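Putative N-acetylmuramoyl-L-alanine amidase,autolysin cwp6 (Peptoclostridium difficile, PDB 5J72) probably hydrolyses the N-acetylmuramoyl-L-alanine amide bond of peptidoglycan as a zinc-dependent autolysin, and carries CWB2 modules that fix it to the cell wall. Local coordinates at residues 254-259 and 283-288; 261-266 and 311-316. All coordinates share one frame; numbering follows the deposited sequence.

Contact 1 (254-259 and 283-288); sequences KYHDVN and DQQPII
Within the CWB2 module, the loop 254-259 ahead of strand 260-265 comes nearest to the turn between crossover helix 270-283 and strand 287-290 at V258 and Q285, whose CA atoms are 6.1 Å apart. Q284 is the C-prime residue of a Schellman motif closing that helix. The H256 imidazole, with CG in the crowded position between backbone N and carbonyl carbon (chi1 52°), gives its NE2 hydrogen to Q284 O at 2.8 Å, almost straight and in the planes of both ring and carbonyl. The Q284 side chain crosses the ring at about a right angle, its OE1 3.2 Å from H256 CE1, and T179 of helix 174-180 lies against both. Q285, bent at chi2 (-76°), turns its amide to the loop backbone: Q285 NE2 donates to D257 O at 3.1 Å, nearly linear, while OE1 receives N259 N at 2.8 Å from above the carbonyl plane, and K260 N too. V258 CG1 meets P286 CD tip to tip at 3.7 Å, both side chains resting on I252 of helix 241-253. The buried Q285 amide is thus held at both ends by main chain, which fixes its rotation, and the bond from H256 NE2 places a proton on that ring nitrogen.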
loop_
_atom_site.group_PDB
_atom_site.type_symbol
_atom_site.label_atom_id
_atom_site.label_comp_id
_atom_site.label_asym_id
_atom_site.label_seq_id
_atom_site.Cartn_x
_atom_site.Cartn_y
_atom_site.Cartn_z
ATOM N N LYS A 254 -3.165 25.386 11.491
ATOM C CA LYS A 254 -2.842 26.082 12.756
ATOM C C LYS A 254 -1.482 25.650 13.236
ATOM O O LYS A 254 -0.873 26.350 14.061
ATOM C CB LYS A 254 -3.842 25.700 13.839
ATOM C CG LYS A 254 -5.239 26.289 13.674
ATOM C CD LYS A 254 -6.090 25.580 14.714
ATOM C CE LYS A 254 -7.372 26.304 15.116
ATOM N NZ LYS A 254 -7.767 25.946 16.563
ATOM N N TYR A 255 -0.970 24.484 12.751
ATOM C CA TYR A 255 0.366 23.991 13.164
ATOM C C TYR A 255 1.462 24.370 12.201
ATOM O O TYR A 255 2.560 24.726 12.627
ATOM C CB TYR A 255 0.337 22.453 13.248
ATOM C CG TYR A 255 -0.397 21.999 14.482
ATOM C CD1 TYR A 255 -1.788 22.105 14.574
ATOM C CD2 TYR A 255 0.301 21.533 15.593
ATOM C CE1 TYR A 255 -2.461 21.787 15.767
ATOM C CE2 TYR A 255 -0.360 21.204 16.774
ATOM C CZ TYR A 255 -1.732 21.343 16.864
ATOM O OH TYR A 255 -2.298 21.013 18.073
ATOM N N HIS A 256 1.196 24.253 10.879
ATOM C CA HIS A 256 2.203 24.640 9.885
ATOM C C HIS A 256 1.434 24.917 8.602
ATOM O O HIS A 256 0.280 24.511 8.472
ATOM C CB HIS A 256 3.275 23.557 9.670
ATOM C CG HIS A 256 2.689 22.214 9.385
ATOM N ND1 HIS A 256 2.587 21.240 10.358
ATOM C CD2 HIS A 256 2.164 21.687 8.251
ATOM C CE1 HIS A 256 2.001 20.181 9.823
ATOM N NE2 HIS A 256 1.733 20.418 8.553
ATOM N N ASP A 257 2.068 25.590 7.650
ATOM C CA ASP A 257 1.309 25.943 6.464
ATOM C C ASP A 257 0.832 24.788 5.618
ATOM O O ASP A 257 1.599 23.863 5.335
ATOM C CB ASP A 257 2.185 26.843 5.539
ATOM C CG ASP A 257 2.465 28.245 6.105
ATOM O OD1 ASP A 257 3.386 28.901 5.609
ATOM O OD2 ASP A 257 1.762 28.662 7.056
ATOM N N VAL A 258 -0.401 24.862 5.202
ATOM C CA VAL A 258 -0.892 23.894 4.254
ATOM C C VAL A 258 -0.522 24.424 2.848
ATOM O O VAL A 258 -1.005 25.483 2.456
ATOM C CB VAL A 258 -2.395 23.690 4.404
ATOM C CG1 VAL A 258 -2.969 22.973 3.170
ATOM C CG2 VAL A 258 -2.663 22.859 5.667
ATOM N N ASN A 259 0.340 23.714 2.110
ATOM C CA ASN A 259 0.676 24.174 0.761
ATOM C C ASN A 259 0.623 23.057 -0.277
ATOM O O ASN A 259 1.004 23.257 -1.413
ATOM C CB ASN A 259 2.032 24.826 0.757
ATOM C CG ASN A 259 3.105 23.944 1.258
ATOM O OD1 ASN A 259 2.955 22.710 1.341
ATOM N ND2 ASN A 259 4.207 24.521 1.701
ATOM N N ASP A 283 3.805 13.625 4.999
ATOM C CA ASP A 283 3.995 15.029 4.609
ATOM C C ASP A 283 3.262 15.978 5.558
ATOM O O ASP A 283 3.545 17.152 5.544
ATOM C CB ASP A 283 3.374 15.274 3.235
ATOM C CG ASP A 283 4.142 14.631 2.069
ATOM O OD1 ASP A 283 5.189 13.974 2.323
ATOM O OD2 ASP A 283 3.698 14.799 0.906
ATOM N N GLN A 284 2.302 15.448 6.372
ATOM C CA GLN A 284 1.445 16.292 7.245
ATOM C C GLN A 284 0.755 17.328 6.398
ATOM O O GLN A 284 0.710 18.525 6.764
ATOM C CB GLN A 284 2.271 16.976 8.380
ATOM C CG GLN A 284 2.952 15.887 9.196
ATOM C CD GLN A 284 3.730 16.443 10.391
ATOM O OE1 GLN A 284 3.481 17.540 10.858
ATOM N NE2 GLN A 284 4.666 15.655 10.911
ATOM N N GLN A 285 0.228 16.895 5.253
ATOM C CA GLN A 285 -0.516 17.828 4.370
ATOM C C GLN A 285 -1.842 17.132 4.191
ATOM O O GLN A 285 -1.966 15.888 4.158
ATOM C CB GLN A 285 0.253 18.142 3.076
ATOM C CG GLN A 285 1.538 18.910 3.385
ATOM C CD GLN A 285 1.279 20.380 3.708
ATOM O OE1 GLN A 285 0.426 21.049 3.114
ATOM N NE2 GLN A 285 1.991 20.891 4.694
ATOM N N PRO A 286 -2.924 17.905 4.077
ATOM C CA PRO A 286 -4.229 17.255 3.977
ATOM C C PRO A 286 -4.715 16.513 2.745
ATOM O O PRO A 286 -4.309 16.759 1.619
ATOM C CB PRO A 286 -5.200 18.402 4.267
ATOM C CG PRO A 286 -4.471 19.648 3.818
ATOM C CD PRO A 286 -2.980 19.357 3.799
ATOM N N ILE A 287 -5.639 15.608 3.035
ATOM C CA ILE A 287 -6.407 14.910 1.997
ATOM C C ILE A 287 -7.705 15.742 1.892
ATOM O O ILE A 287 -8.404 15.962 2.894
ATOM C CB ILE A 287 -6.764 13.462 2.399
ATOM C CG1 ILE A 287 -5.466 12.591 2.491
ATOM C CG2 ILE A 287 -7.756 12.874 1.348
ATOM C CD1 ILE A 287 -5.805 11.227 3.232
ATOM N N ILE A 288 -7.982 16.249 0.685
ATOM C CA ILE A 288 -9.150 17.094 0.476
ATOM C C ILE A 288 -10.127 16.248 -0.271
ATOM O O ILE A 288 -9.806 15.698 -1.333
ATOM C CB ILE A 288 -8.727 18.331 -0.336
ATOM C CG1 ILE A 288 -7.821 19.283 0.514
ATOM C CG2 ILE A 288 -10.012 19.067 -0.840
ATOM C CD1 ILE A 288 -8.559 19.984 1.708
#

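Contact 2 (261-266 and 311-316)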
loop_
_atom_site.group_PDB
_atom_site.type_symbol
_atom_site.label_atom_id
_atom_site.label_comp_id
_atom_site.label_asym_id
_atom_site.label_seq_id
_atom_site.Cartn_x
_atom_site.Cartn_y
_atom_site.Cartn_z
ATOM N N ILE A 261 -2.027 19.526 -1.432
ATOM C CA ILE A 261 -3.206 18.748 -1.107
ATOM C C ILE A 261 -3.237 17.482 -1.964
ATOM O O ILE A 261 -2.706 17.435 -3.067
ATOM C CB ILE A 261 -4.537 19.530 -1.295
ATOM C CG1 ILE A 261 -4.693 20.019 -2.755
ATOM C CG2 ILE A 261 -4.576 20.709 -0.292
ATOM C CD1 ILE A 261 -6.083 20.671 -2.965
ATOM N N TYR A 262 -3.832 16.436 -1.405
ATOM C CA TYR A 262 -4.028 15.187 -2.085
ATOM C C TYR A 262 -5.523 15.093 -2.171
ATOM O O TYR A 262 -6.182 14.984 -1.159
ATOM C CB TYR A 262 -3.471 14.005 -1.243
ATOM C CG TYR A 262 -1.951 14.057 -1.157
ATOM C CD1 TYR A 262 -1.158 13.522 -2.167
ATOM C CD2 TYR A 262 -1.316 14.639 -0.074
ATOM C CE1 TYR A 262 0.222 13.542 -2.093
ATOM C CE2 TYR A 262 0.084 14.696 0.002
ATOM C CZ TYR A 262 0.844 14.137 -1.016
ATOM O OH TYR A 262 2.206 14.190 -1.009
ATOM N N ILE A 263 -6.086 15.103 -3.410
ATOM C CA ILE A 263 -7.547 15.078 -3.562
ATOM C C ILE A 263 -8.070 13.681 -3.861
ATOM O O ILE A 263 -7.463 12.927 -4.664
ATOM C CB ILE A 263 -7.887 16.026 -4.744
ATOM C CG1 ILE A 263 -7.515 17.469 -4.367
ATOM C CG2 ILE A 263 -9.364 15.918 -5.070
ATOM C CD1 ILE A 263 -7.495 18.416 -5.605
ATOM N N ALA A 264 -9.171 13.317 -3.256
ATOM C CA ALA A 264 -9.845 12.046 -3.571
ATOM C C ALA A 264 -11.358 12.357 -3.629
ATOM O O ALA A 264 -11.816 13.367 -3.047
ATOM C CB ALA A 264 -9.599 10.975 -2.487
ATOM N N ASN A 265 -12.121 11.490 -4.327
ATOM C CA ASN A 265 -13.579 11.670 -4.407
ATOM C C ASN A 265 -14.147 11.224 -3.045
ATOM O O ASN A 265 -13.917 10.114 -2.651
ATOM C CB ASN A 265 -14.130 10.852 -5.579
ATOM C CG ASN A 265 -15.596 11.128 -5.778
ATOM O OD1 ASN A 265 -16.377 10.951 -4.831
ATOM N ND2 ASN A 265 -16.028 11.568 -6.968
ATOM N N GLY A 266 -14.844 12.132 -2.330
ATOM C CA GLY A 266 -15.344 11.847 -0.987
ATOM C C GLY A 266 -16.161 10.596 -0.864
ATOM O O GLY A 266 -15.927 9.779 0.023
ATOM N N ALA A 311 -0.936 20.103 -6.033
ATOM C CA ALA A 311 -2.188 19.366 -5.845
ATOM C C ALA A 311 -2.026 18.034 -6.581
ATOM O O ALA A 311 -1.541 17.999 -7.724
ATOM C CB ALA A 311 -3.372 20.122 -6.408
ATOM N N TYR A 312 -2.429 16.951 -5.954
ATOM C CA TYR A 312 -2.369 15.625 -6.558
ATOM C C TYR A 312 -3.755 15.099 -6.597
ATOM O O TYR A 312 -4.551 15.459 -5.752
ATOM C CB TYR A 312 -1.486 14.665 -5.746
ATOM C CG TYR A 312 -0.042 15.068 -5.798
ATOM C CD1 TYR A 312 0.487 15.945 -4.857
ATOM C CD2 TYR A 312 0.795 14.613 -6.821
ATOM C CE1 TYR A 312 1.806 16.368 -4.923
ATOM C CE2 TYR A 312 2.127 15.037 -6.897
ATOM C CZ TYR A 312 2.618 15.912 -5.949
ATOM O OH TYR A 312 3.908 16.371 -6.013
ATOM N N TYR A 313 -4.080 14.286 -7.606
ATOM C CA TYR A 313 -5.422 13.714 -7.764
ATOM C C TYR A 313 -5.332 12.208 -7.688
ATOM O O TYR A 313 -4.718 11.590 -8.574
ATOM C CB TYR A 313 -5.994 14.133 -9.151
ATOM C CG TYR A 313 -5.857 15.619 -9.374
ATOM C CD1 TYR A 313 -6.822 16.512 -8.891
ATOM C CD2 TYR A 313 -4.754 16.147 -10.036
ATOM C CE1 TYR A 313 -6.674 17.883 -9.065
ATOM C CE2 TYR A 313 -4.602 17.513 -10.204
ATOM C CZ TYR A 313 -5.559 18.377 -9.712
ATOM O OH TYR A 313 -5.387 19.743 -9.829
ATOM N N ILE A 314 -5.959 11.591 -6.696
ATOM C CA ILE A 314 -5.879 10.153 -6.545
ATOM C C ILE A 314 -7.196 9.588 -7.011
ATOM O O ILE A 314 -8.198 9.803 -6.350
ATOM C CB ILE A 314 -5.633 9.735 -5.029
ATOM C CG1 ILE A 314 -4.479 10.580 -4.419
ATOM C CG2 ILE A 314 -5.321 8.208 -4.911
ATOM C CD1 ILE A 314 -3.115 10.531 -5.189
ATOM N N GLY A 315 -7.222 8.884 -8.127
ATOM C CA GLY A 315 -8.498 8.384 -8.636
ATOM C C GLY A 315 -8.527 8.541 -10.159
ATOM O O GLY A 315 -7.852 9.421 -10.688
ATOM N N GLY A 316 -9.299 7.700 -10.859
ATOM C CA GLY A 316 -9.389 7.799 -12.319
ATOM C C GLY A 316 -10.370 8.888 -12.738
ATOM O O GLY A 316 -10.940 9.603 -11.907
HETATM O O HOH W 1 -10.987 9.513 -5.964
#
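Strands 260-265 and 308-314 are the two central, parallel strands of the four-stranded sheet in this CWB2 module, pairing I261 with A311, Y262 with Y312 and I263 with Y313. Three backbone bonds join them: Y312 N to I261 O at 2.9 Å, I263 N to Y312 O at 2.8 Å, and I314 N to I263 O, which is almost aligned with the C=O axis. The short strand axes cross at -27°. On one face Y262 and Y312 lie side by side, pointing the same way, both with CG anti to the carbonyl carbon; their rings are near parallel (18°) but slid so far, centroids 5.3 Å apart, that they barely overlap, and Y262 CE1 touches Y312 CD1 at 3.7 Å. Their hydroxyls bond to D283 and E310, respectively. The 2-1-3-4 strand order, with helices on both faces, is an open parallel alpha/beta arrangement: Y262 packs on helix 270-283, whereas I263 and Y313 on the other face meet helix 322-329. There I263 CD1 reaches Y313 CE1 at 3.6 Å, and I261 CG1 lies against A311 CB. Where the strands diverge at their C-terminal ends, a water accepts from N265 N and donates to I314 O, each at 2.8 Å.

Overall arrangement
Both contacts belong to the CWB2 module spanning roughly 235-325, their centres 15 Å apart, and their segments alternate along the chain: 254-259, 261-266, 283-288, 311-316. Strand 260-265 is the shared element. Contact 1 ties the loop just before it to the turn entering the edge strand 287-290, while contact 2 pairs it with strand 308-314 on its other side. The two meet directly where I288 N is hydrogen-bonded to Y262 O (2.9 Å) and through the D283-Y262 side-chain bond; I288 CG1 also packs on I261 CG2. Together they bind three neighbouring strands and the ends of two helices into one wall-binding module, earlier in the chain than the zinc ligands H460, E477 and H530.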